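Local coordinates for protein 2,3,4,5-tetrahydropyridine-2,6-dicarboxylate N-succinyltransferase (Campylobacter jejuni, PDB 2RIJ) that probably catalyses succinyl transfer from succinyl-CoA to tetrahydrodipicolinate, the first step of the succinylase route to lysine, at residues P154-N159 with G288-V293; P340-D345 with K355-L360; R363-S366 with M371-A374. All coordinates share one frame; numbering follows the deposited sequence. Where two conformers were deposited one is given.

In the fold
The three contacts follow the chain outward from its middle toward its C-terminal part. Interaction 1 is nearest the chain's centre and partly buried: one arginine from the N-terminal region grips a corner of the left-handed beta-helix through polar bonds. Interaction 2, at the surface about 21 Å from interaction 1 between centres, has no hydrogen bond between its segments and rests on a leucine and two phenylalanines. Interaction 3 is a beta hairpin, partly buried, with backbone bonds and side-chain packing together. Interactions 2 and 3 share strand 360-364, which starts in one and ends in the other, and they touch where Leu-360 CD2 meets Val-373 CG2 at 3.8 Å.

Interaction 1: P154-N159 with G288-V293; sequences PLRSIN and GNAISV
Arg-156 reaches from the N-terminal part of the chain to Ala-290 and Ser-292, at a corner of the left-handed parallel beta-helix built by the hexapeptide repeats. It stands third in a type II beta turn, Pro-154 to Ser-157, and has the positive phi (69°) expected there. The turn is closed at Pro-154 O, which takes both the backbone N of Ser-157 and, at 2.6 Å, the hydroxyl OG of Ser-157. Just after the turn, Ile-158 packs on helix 138-149, so the loop lies between the N-terminal region and the beta-helix.

From CB the arginine chain sets out toward the helix corner. CG lies beside the backbone N (chi1 -52°), and from there the chain runs extended to NE. Arg-156 CD comes first to the Ala-290 methyl, 3.9 Å from Ala-290 CB. Arg-156 NE then passes 3.2 Å from Ala-290 CB. The N-H of NE is given to Ser-264 O, in the preceding coil. At CZ the guanidinium lays one face over the alanine, the methyl sitting toward the rim of the group rather than under its middle. At the tip, Arg-156 NH2 bonds to Ser-292 OG at 2.8 Å, with the oxygen tilted slightly out of the guanidinium plane. Arg-156 NH1 reaches Ser-292 OG only weakly, at 3.1 Å.

Further back, the backbone N of Arg-156 bonds to Asn-248 OD1. Asn-248, Ser-264 and Ala-290 come just before strands 250-251, 266-267 and 292-293, neighbours in one parallel sheet, so this single residue spans three successive coils. At the guanidinium edge, in its plane, Ile-291 O lies 2.8 Å from Arg-156 NH2.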
loop_
_atom_site.group_PDB
_atom_site.type_symbol
_atom_site.label_atom_id
_atom_site.label_comp_id
_atom_site.label_asym_id
_atom_site.label_seq_id
_atom_site.Cartn_x
_atom_site.Cartn_y
_atom_site.Cartn_z
ATOM N N PRO A 154 3.526 -44.452 16.000
ATOM C CA PRO A 154 3.289 -43.153 15.336
ATOM C C PRO A 154 4.488 -42.243 15.267
ATOM O O PRO A 154 5.411 -42.334 16.095
ATOM C CB PRO A 154 2.185 -42.501 16.172
ATOM C CG PRO A 154 1.687 -43.566 17.088
ATOM C CD PRO A 154 2.742 -44.575 17.253
ATOM N N LEU A 155 4.467 -41.387 14.250
ATOM C CA LEU A 155 5.466 -40.323 14.098
ATOM C C LEU A 155 5.596 -39.547 15.408
ATOM O O LEU A 155 4.601 -39.349 16.131
ATOM C CB LEU A 155 5.051 -39.397 12.973
ATOM C CG LEU A 155 5.265 -39.931 11.563
ATOM C CD1 LEU A 155 4.493 -39.131 10.489
ATOM C CD2 LEU A 155 6.792 -39.900 11.316
ATOM N N ARG A 156 6.827 -39.192 15.733
ATOM C CA ARG A 156 7.215 -38.459 16.961
ATOM C C ARG A 156 7.105 -39.197 18.302
ATOM O O ARG A 156 7.517 -38.656 19.339
ATOM C CB ARG A 156 6.428 -37.155 17.096
ATOM C CG ARG A 156 6.444 -36.241 15.921
ATOM C CD ARG A 156 5.501 -35.064 16.299
ATOM N NE ARG A 156 5.298 -34.165 15.219
ATOM C CZ ARG A 156 4.222 -33.406 15.096
ATOM N NH1 ARG A 156 3.241 -33.436 15.983
ATOM N NH2 ARG A 156 4.125 -32.604 14.071
ATOM N N SER A 157 6.645 -40.431 18.279
ATOM C CA SER A 157 6.262 -41.127 19.487
ATOM C C SER A 157 7.440 -41.842 20.148
ATOM O O SER A 157 7.288 -42.327 21.258
ATOM C CB SER A 157 5.124 -42.088 19.170
ATOM O OG SER A 157 5.606 -43.231 18.509
ATOM N N ILE A 158 8.609 -41.911 19.497
ATOM C CA ILE A 158 9.745 -42.616 20.090
ATOM C C ILE A 158 11.016 -41.793 20.120
ATOM O O ILE A 158 11.192 -40.859 19.346
ATOM C CB ILE A 158 10.013 -44.020 19.422
ATOM C CG1 ILE A 158 10.335 -43.887 17.934
ATOM C CG2 ILE A 158 8.855 -45.014 19.683
ATOM C CD1 ILE A 158 10.843 -45.197 17.346
ATOM N N ASN A 159 11.903 -42.152 21.035
ATOM C CA ASN A 159 13.108 -41.368 21.321
ATOM C C ASN A 159 14.235 -41.718 20.366
ATOM O O ASN A 159 14.721 -42.839 20.342
ATOM C CB ASN A 159 13.511 -41.575 22.793
ATOM C CG ASN A 159 14.548 -40.590 23.263
ATOM O OD1 ASN A 159 15.388 -40.189 22.501
ATOM N ND2 ASN A 159 14.523 -40.238 24.565
ATOM N N GLY A 288 9.934 -25.024 21.602
ATOM C CA GLY A 288 9.420 -25.006 20.230
ATOM C C GLY A 288 8.924 -26.384 19.817
ATOM O O GLY A 288 9.700 -27.355 19.717
ATOM N N ASN A 289 7.615 -26.457 19.595
ATOM C CA ASN A 289 6.933 -27.697 19.290
ATOM C C ASN A 289 6.989 -28.056 17.796
ATOM O O ASN A 289 7.401 -27.248 16.954
ATOM C CB ASN A 289 5.505 -27.586 19.819
ATOM C CG ASN A 289 5.480 -27.254 21.333
ATOM O OD1 ASN A 289 5.689 -28.128 22.186
ATOM N ND2 ASN A 289 5.284 -25.977 21.653
ATOM N N ALA A 290 6.586 -29.280 17.486
ATOM C CA ALA A 290 6.660 -29.814 16.125
ATOM C C ALA A 290 5.515 -29.218 15.283
ATOM O O ALA A 290 4.453 -28.936 15.801
ATOM C CB ALA A 290 6.582 -31.355 16.189
ATOM N N ILE A 291 5.724 -29.063 13.986
ATOM C CA ILE A 291 4.689 -28.578 13.065
ATOM C C ILE A 291 3.854 -29.728 12.477
ATOM O O ILE A 291 4.401 -30.719 12.030
ATOM C CB ILE A 291 5.357 -27.762 11.971
ATOM C CG1 ILE A 291 5.863 -26.460 12.611
ATOM C CG2 ILE A 291 4.418 -27.458 10.801
ATOM C CD1 ILE A 291 6.805 -25.721 11.782
ATOM N N SER A 292 2.528 -29.610 12.570
ATOM C CA SER A 292 1.570 -30.536 11.980
ATOM C C SER A 292 0.657 -29.763 11.032
ATOM O O SER A 292 0.249 -28.661 11.348
ATOM C CB SER A 292 0.681 -31.146 13.061
ATOM O OG SER A 292 1.409 -31.926 13.983
ATOM N N VAL A 293 0.361 -30.335 9.870
ATOM C CA VAL A 293 -0.627 -29.801 8.957
ATOM C C VAL A 293 -1.793 -30.786 9.002
ATOM O O VAL A 293 -1.592 -32.003 8.966
ATOM C CB VAL A 293 0.023 -29.662 7.571
ATOM C CG1 VAL A 293 -0.970 -29.517 6.466
ATOM C CG2 VAL A 293 1.084 -28.512 7.607
#

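Interaction 2: P340-D345 with K355-L360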
loop_
_atom_site.group_PDB
_atom_site.type_symbol
_atom_site.label_atom_id
_atom_site.label_comp_id
_atom_site.label_asym_id
_atom_site.label_seq_id
_atom_site.Cartn_x
_atom_site.Cartn_y
_atom_site.Cartn_z
ATOM N N PRO A 340 -14.105 -21.964 17.739
ATOM C CA PRO A 340 -14.884 -21.365 18.794
ATOM C C PRO A 340 -14.104 -20.884 20.006
ATOM O O PRO A 340 -14.578 -19.999 20.664
ATOM C CB PRO A 340 -15.877 -22.455 19.175
ATOM C CG PRO A 340 -15.436 -23.642 18.593
ATOM C CD PRO A 340 -14.471 -23.357 17.495
ATOM N N TYR A 341 -12.927 -21.429 20.297
ATOM C CA TYR A 341 -12.176 -20.932 21.449
ATOM C C TYR A 341 -11.249 -19.777 21.115
ATOM O O TYR A 341 -10.749 -19.098 22.010
ATOM C CB TYR A 341 -11.401 -22.061 22.102
ATOM C CG TYR A 341 -12.287 -22.956 22.918
ATOM C CD1 TYR A 341 -13.110 -23.887 22.324
ATOM C CD2 TYR A 341 -12.312 -22.840 24.311
ATOM C CE1 TYR A 341 -13.954 -24.725 23.132
ATOM C CE2 TYR A 341 -13.107 -23.639 25.095
ATOM C CZ TYR A 341 -13.939 -24.589 24.519
ATOM O OH TYR A 341 -14.741 -25.381 25.384
ATOM N N PHE A 342 -10.991 -19.553 19.831
ATOM C CA PHE A 342 -10.065 -18.510 19.483
ATOM C C PHE A 342 -10.704 -17.120 19.562
ATOM O O PHE A 342 -11.870 -16.906 19.176
ATOM C CB PHE A 342 -9.507 -18.742 18.094
ATOM C CG PHE A 342 -8.277 -17.922 17.804
ATOM C CD1 PHE A 342 -7.044 -18.281 18.320
ATOM C CD2 PHE A 342 -8.356 -16.795 17.025
ATOM C CE1 PHE A 342 -5.891 -17.513 18.029
ATOM C CE2 PHE A 342 -7.213 -16.036 16.725
ATOM C CZ PHE A 342 -5.999 -16.388 17.228
ATOM N N ASN A 343 -9.903 -16.160 20.004
ATOM C CA ASN A 343 -10.364 -14.804 20.170
ATOM C C ASN A 343 -9.983 -13.975 18.936
ATOM O O ASN A 343 -8.809 -13.627 18.747
ATOM C CB ASN A 343 -9.748 -14.227 21.436
ATOM C CG ASN A 343 -10.384 -12.927 21.851
ATOM O OD1 ASN A 343 -11.238 -12.383 21.153
ATOM N ND2 ASN A 343 -9.954 -12.406 22.985
ATOM N N PHE A 344 -10.972 -13.715 18.082
ATOM C CA PHE A 344 -10.777 -12.976 16.819
ATOM C C PHE A 344 -11.063 -11.467 17.019
ATOM O O PHE A 344 -11.603 -10.780 16.143
ATOM C CB PHE A 344 -11.675 -13.563 15.723
ATOM C CG PHE A 344 -11.244 -14.914 15.237
ATOM C CD1 PHE A 344 -10.159 -15.040 14.389
ATOM C CD2 PHE A 344 -11.910 -16.056 15.633
ATOM C CE1 PHE A 344 -9.754 -16.286 13.945
ATOM C CE2 PHE A 344 -11.524 -17.285 15.173
ATOM C CZ PHE A 344 -10.441 -17.407 14.338
ATOM N N ASP A 345 -10.655 -10.972 18.174
ATOM C CA ASP A 345 -10.849 -9.586 18.591
ATOM C C ASP A 345 -10.057 -8.587 17.744
ATOM O O ASP A 345 -10.476 -7.443 17.568
ATOM C CB ASP A 345 -10.452 -9.412 20.077
ATOM C CG ASP A 345 -8.979 -9.889 20.388
ATOM O OD1 ASP A 345 -8.409 -10.768 19.666
ATOM O OD2 ASP A 345 -8.383 -9.388 21.377
ATOM N N LYS A 355 -1.655 -20.616 14.919
ATOM C CA LYS A 355 -1.280 -21.988 14.747
ATOM C C LYS A 355 -2.422 -22.939 15.110
ATOM O O LYS A 355 -3.170 -22.727 16.092
ATOM C CB LYS A 355 -0.045 -22.279 15.556
ATOM C CG LYS A 355 -0.237 -22.206 17.047
ATOM C CD LYS A 355 1.104 -22.569 17.689
ATOM C CE LYS A 355 0.962 -22.900 19.135
ATOM N NZ LYS A 355 1.017 -21.646 19.878
ATOM N N GLY A 356 -2.563 -23.969 14.295
ATOM C CA GLY A 356 -3.497 -25.042 14.572
ATOM C C GLY A 356 -4.940 -24.731 14.219
ATOM O O GLY A 356 -5.772 -25.599 14.307
ATOM N N LEU A 357 -5.264 -23.514 13.800
ATOM C CA LEU A 357 -6.681 -23.187 13.502
ATOM C C LEU A 357 -7.177 -23.858 12.221
ATOM O O LEU A 357 -6.390 -24.106 11.297
ATOM C CB LEU A 357 -6.894 -21.681 13.435
ATOM C CG LEU A 357 -6.499 -20.883 14.685
ATOM C CD1 LEU A 357 -6.625 -19.391 14.444
ATOM C CD2 LEU A 357 -7.354 -21.338 15.905
ATOM N N ASN A 358 -8.489 -24.092 12.146
ATOM C CA ASN A 358 -9.103 -24.734 10.974
ATOM C C ASN A 358 -9.663 -23.743 9.984
ATOM O O ASN A 358 -10.166 -22.669 10.379
ATOM C CB ASN A 358 -10.279 -25.628 11.444
ATOM C CG ASN A 358 -9.863 -26.613 12.490
ATOM O OD1 ASN A 358 -8.947 -27.436 12.298
ATOM N ND2 ASN A 358 -10.524 -26.544 13.626
ATOM N N GLY A 359 -9.682 -24.112 8.710
ATOM C CA GLY A 359 -10.355 -23.312 7.697
ATOM C C GLY A 359 -9.687 -22.016 7.271
ATOM O O GLY A 359 -10.326 -21.158 6.671
ATOM N N LEU A 360 -8.395 -21.873 7.565
ATOM C CA LEU A 360 -7.646 -20.674 7.221
ATOM C C LEU A 360 -7.228 -20.679 5.752
ATOM O O LEU A 360 -6.864 -21.699 5.170
ATOM C CB LEU A 360 -6.378 -20.514 8.070
ATOM C CG LEU A 360 -6.516 -20.489 9.606
ATOM C CD1 LEU A 360 -5.146 -20.209 10.239
ATOM C CD2 LEU A 360 -7.475 -19.407 10.032
#
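Leu-357, the residue that meets both Phe-342 and Phe-344, is fixed through its backbone, which is hydrogen-bonded with Gly-310. The next residue extends the hold: Asn-358 N is bonded to Asn-339 OD1, while Asn-358 OD1 takes the backbone N of Asp-311. Between residues 340-345 and 355-360 themselves no hydrogen bond forms, and the contact is purely apolar.

Its centre is a CH-pi interaction. Leu-357 CD1 stands over the middle of the Phe-342 ring, 3.8 Å from the centroid and only 3° off the ring normal, so all six ring carbons are nearly the same distance from the methyl. The other branch does a different job: Leu-357 CD2 sits beside the base of the ring, 3.9 Å from Phe-342 CD1 and 4.0 Å from Phe-342 CB. The two side chains cross at about a right angle. Phe-342 offers its face in this way because CG is swung opposite the backbone N (chi1 -165°), sending the ring across the gap.

Phe-344 stands at the edge of the Phe-342 ring. Phe-342 CD2 lies 3.3 Å above the plane of the Phe-344 ring, over its centre, which sets an edge of the first ring against the face of the second. Phe-344 also brings CZ to within 4.3 Å of Leu-357 CD1, a looser touch that comes in obliquely. The Phe-344 ring rests in turn on Leu-335 and Ala-336 of helix 332-338, and Leu-357 touches Asn-339 just beyond it.

Around them the chain is at the surface, and the side chain of Phe-342 is about 9 Å from that of Lys-350, a residue predicted to bind succinyl-CoA. This is apolar loop packing, joining the loop between helix 332-338 and strand 348-350 to the connection into strand 360-364 at the C-terminal end of the left-handed beta-helix.

Interaction 3: R363-S366 with M371-A374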
loop_
_atom_site.group_PDB
_atom_site.type_symbol
_atom_site.label_atom_id
_atom_site.label_comp_id
_atom_site.label_asym_id
_atom_site.label_seq_id
_atom_site.Cartn_x
_atom_site.Cartn_y
_atom_site.Cartn_z
ATOM N N ARG A 363 -3.312 -15.833 1.918
ATOM C CA ARG A 363 -3.209 -15.254 0.566
ATOM C C ARG A 363 -2.624 -13.867 0.634
ATOM O O ARG A 363 -2.469 -13.298 1.712
ATOM C CB ARG A 363 -4.568 -15.272 -0.108
ATOM C CG ARG A 363 -5.697 -14.637 0.657
ATOM C CD ARG A 363 -6.968 -14.780 -0.181
ATOM N NE ARG A 363 -8.145 -14.220 0.486
ATOM C CZ ARG A 363 -8.419 -12.918 0.548
ATOM N NH1 ARG A 363 -7.601 -12.014 -0.002
ATOM N NH2 ARG A 363 -9.533 -12.515 1.162
ATOM N N GLN A 364 -2.176 -13.364 -0.513
ATOM C CA GLN A 364 -1.742 -11.982 -0.626
ATOM C C GLN A 364 -2.770 -11.152 -1.376
ATOM O O GLN A 364 -3.324 -11.596 -2.385
ATOM C CB GLN A 364 -0.400 -11.864 -1.353
ATOM C CG GLN A 364 0.184 -10.437 -1.266
ATOM C CD GLN A 364 1.727 -10.364 -1.366
ATOM O OE1 GLN A 364 2.379 -11.324 -1.758
ATOM N NE2 GLN A 364 2.296 -9.212 -0.993
ATOM N N ASP A 365 -3.055 -9.950 -0.872
ATOM C CA ASP A 365 -3.902 -9.020 -1.606
ATOM C C ASP A 365 -3.061 -8.449 -2.739
ATOM O O ASP A 365 -2.049 -7.827 -2.514
ATOM C CB ASP A 365 -4.434 -7.935 -0.692
ATOM C CG ASP A 365 -5.450 -7.011 -1.389
ATOM O OD1 ASP A 365 -5.163 -6.428 -2.452
ATOM O OD2 ASP A 365 -6.530 -6.854 -0.852
ATOM N N SER A 366 -3.413 -8.749 -3.982
ATOM C CA SER A 366 -2.505 -8.377 -5.050
ATOM C C SER A 366 -2.565 -6.901 -5.432
ATOM O O SER A 366 -1.634 -6.426 -6.060
ATOM C CB SER A 366 -2.565 -9.344 -6.250
ATOM O OG SER A 366 -3.837 -9.446 -6.743
HETATM N N MSE A 371 -0.592 -9.092 3.372
HETATM C CA MSE A 371 -0.789 -10.501 3.682
HETATM C C MSE A 371 -2.107 -10.666 4.431
HETATM O O MSE A 371 -2.379 -9.969 5.431
HETATM C CB MSE A 371 0.378 -11.053 4.494
HETATM C CG MSE A 371 1.698 -11.009 3.786
HETATM SE SE MSE A 371 1.687 -12.153 2.230
HETATM C CE MSE A 371 1.808 -13.869 3.002
ATOM N N ILE A 372 -2.929 -11.575 3.929
ATOM C CA ILE A 372 -4.262 -11.824 4.515
ATOM C C ILE A 372 -4.400 -13.234 5.069
ATOM O O ILE A 372 -3.887 -14.183 4.515
ATOM C CB ILE A 372 -5.402 -11.558 3.471
ATOM C CG1 ILE A 372 -5.584 -10.050 3.267
ATOM C CG2 ILE A 372 -6.754 -12.228 3.887
ATOM C CD1 ILE A 372 -6.242 -9.695 1.950
ATOM N N VAL A 373 -5.109 -13.361 6.185
ATOM C CA VAL A 373 -5.633 -14.637 6.619
ATOM C C VAL A 373 -7.177 -14.525 6.554
ATOM O O VAL A 373 -7.767 -13.600 7.138
ATOM C CB VAL A 373 -5.121 -15.119 7.979
ATOM C CG1 VAL A 373 -5.457 -14.113 9.155
ATOM C CG2 VAL A 373 -5.656 -16.534 8.232
ATOM N N ALA A 374 -7.805 -15.412 5.790
ATOM C CA ALA A 374 -9.246 -15.352 5.487
ATOM C C ALA A 374 -9.885 -16.740 5.633
ATOM O O ALA A 374 -9.206 -17.700 6.014
ATOM C CB ALA A 374 -9.469 -14.789 4.088
#
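Arg-363 and Ile-372 form the tight pair of a beta hairpin, strands 360-364 and 371-375, beyond the last coils of the left-handed beta-helix. They are an antiparallel hydrogen-bonded pair: Ile-372 N gives to Arg-363 O at 2.8 Å, and Arg-363 N to Ile-372 O at 3.1 Å. The arginine then folds back over its partner. CG is wedged between N and the carbonyl carbon (chi1 53°), the chain runs extended to NE, and a turn at the last torsion (chi4 78°) lays the guanidinium across Ile-372, whose modelled CG2 sits under its centre, 3.8 Å from Arg-363 CZ. Arg-363 also rests on Asp-316; both are predicted to bind succinyl-CoA.

On the sheet's other face, Gln-364 and selenomethionine Met-371 make a non-hydrogen-bonded pair whose side chains pack more loosely, and the amide NE2 of Gln-364 donates to Gly-369 O. Here neighbouring subunits take over: Gln-364 packs against Gln-364 of two neighbouring subunits, and Ser-366 OG bonds to Lys-326 O of one of them. Asp-365 holds the turn, OD1 accepting from the backbone N of Ile-367 and of Ser-368. The Gln-364 and Met-371 side chains cross at a slant, with Met-371 SE 4.0 Å from Gln-364 CD.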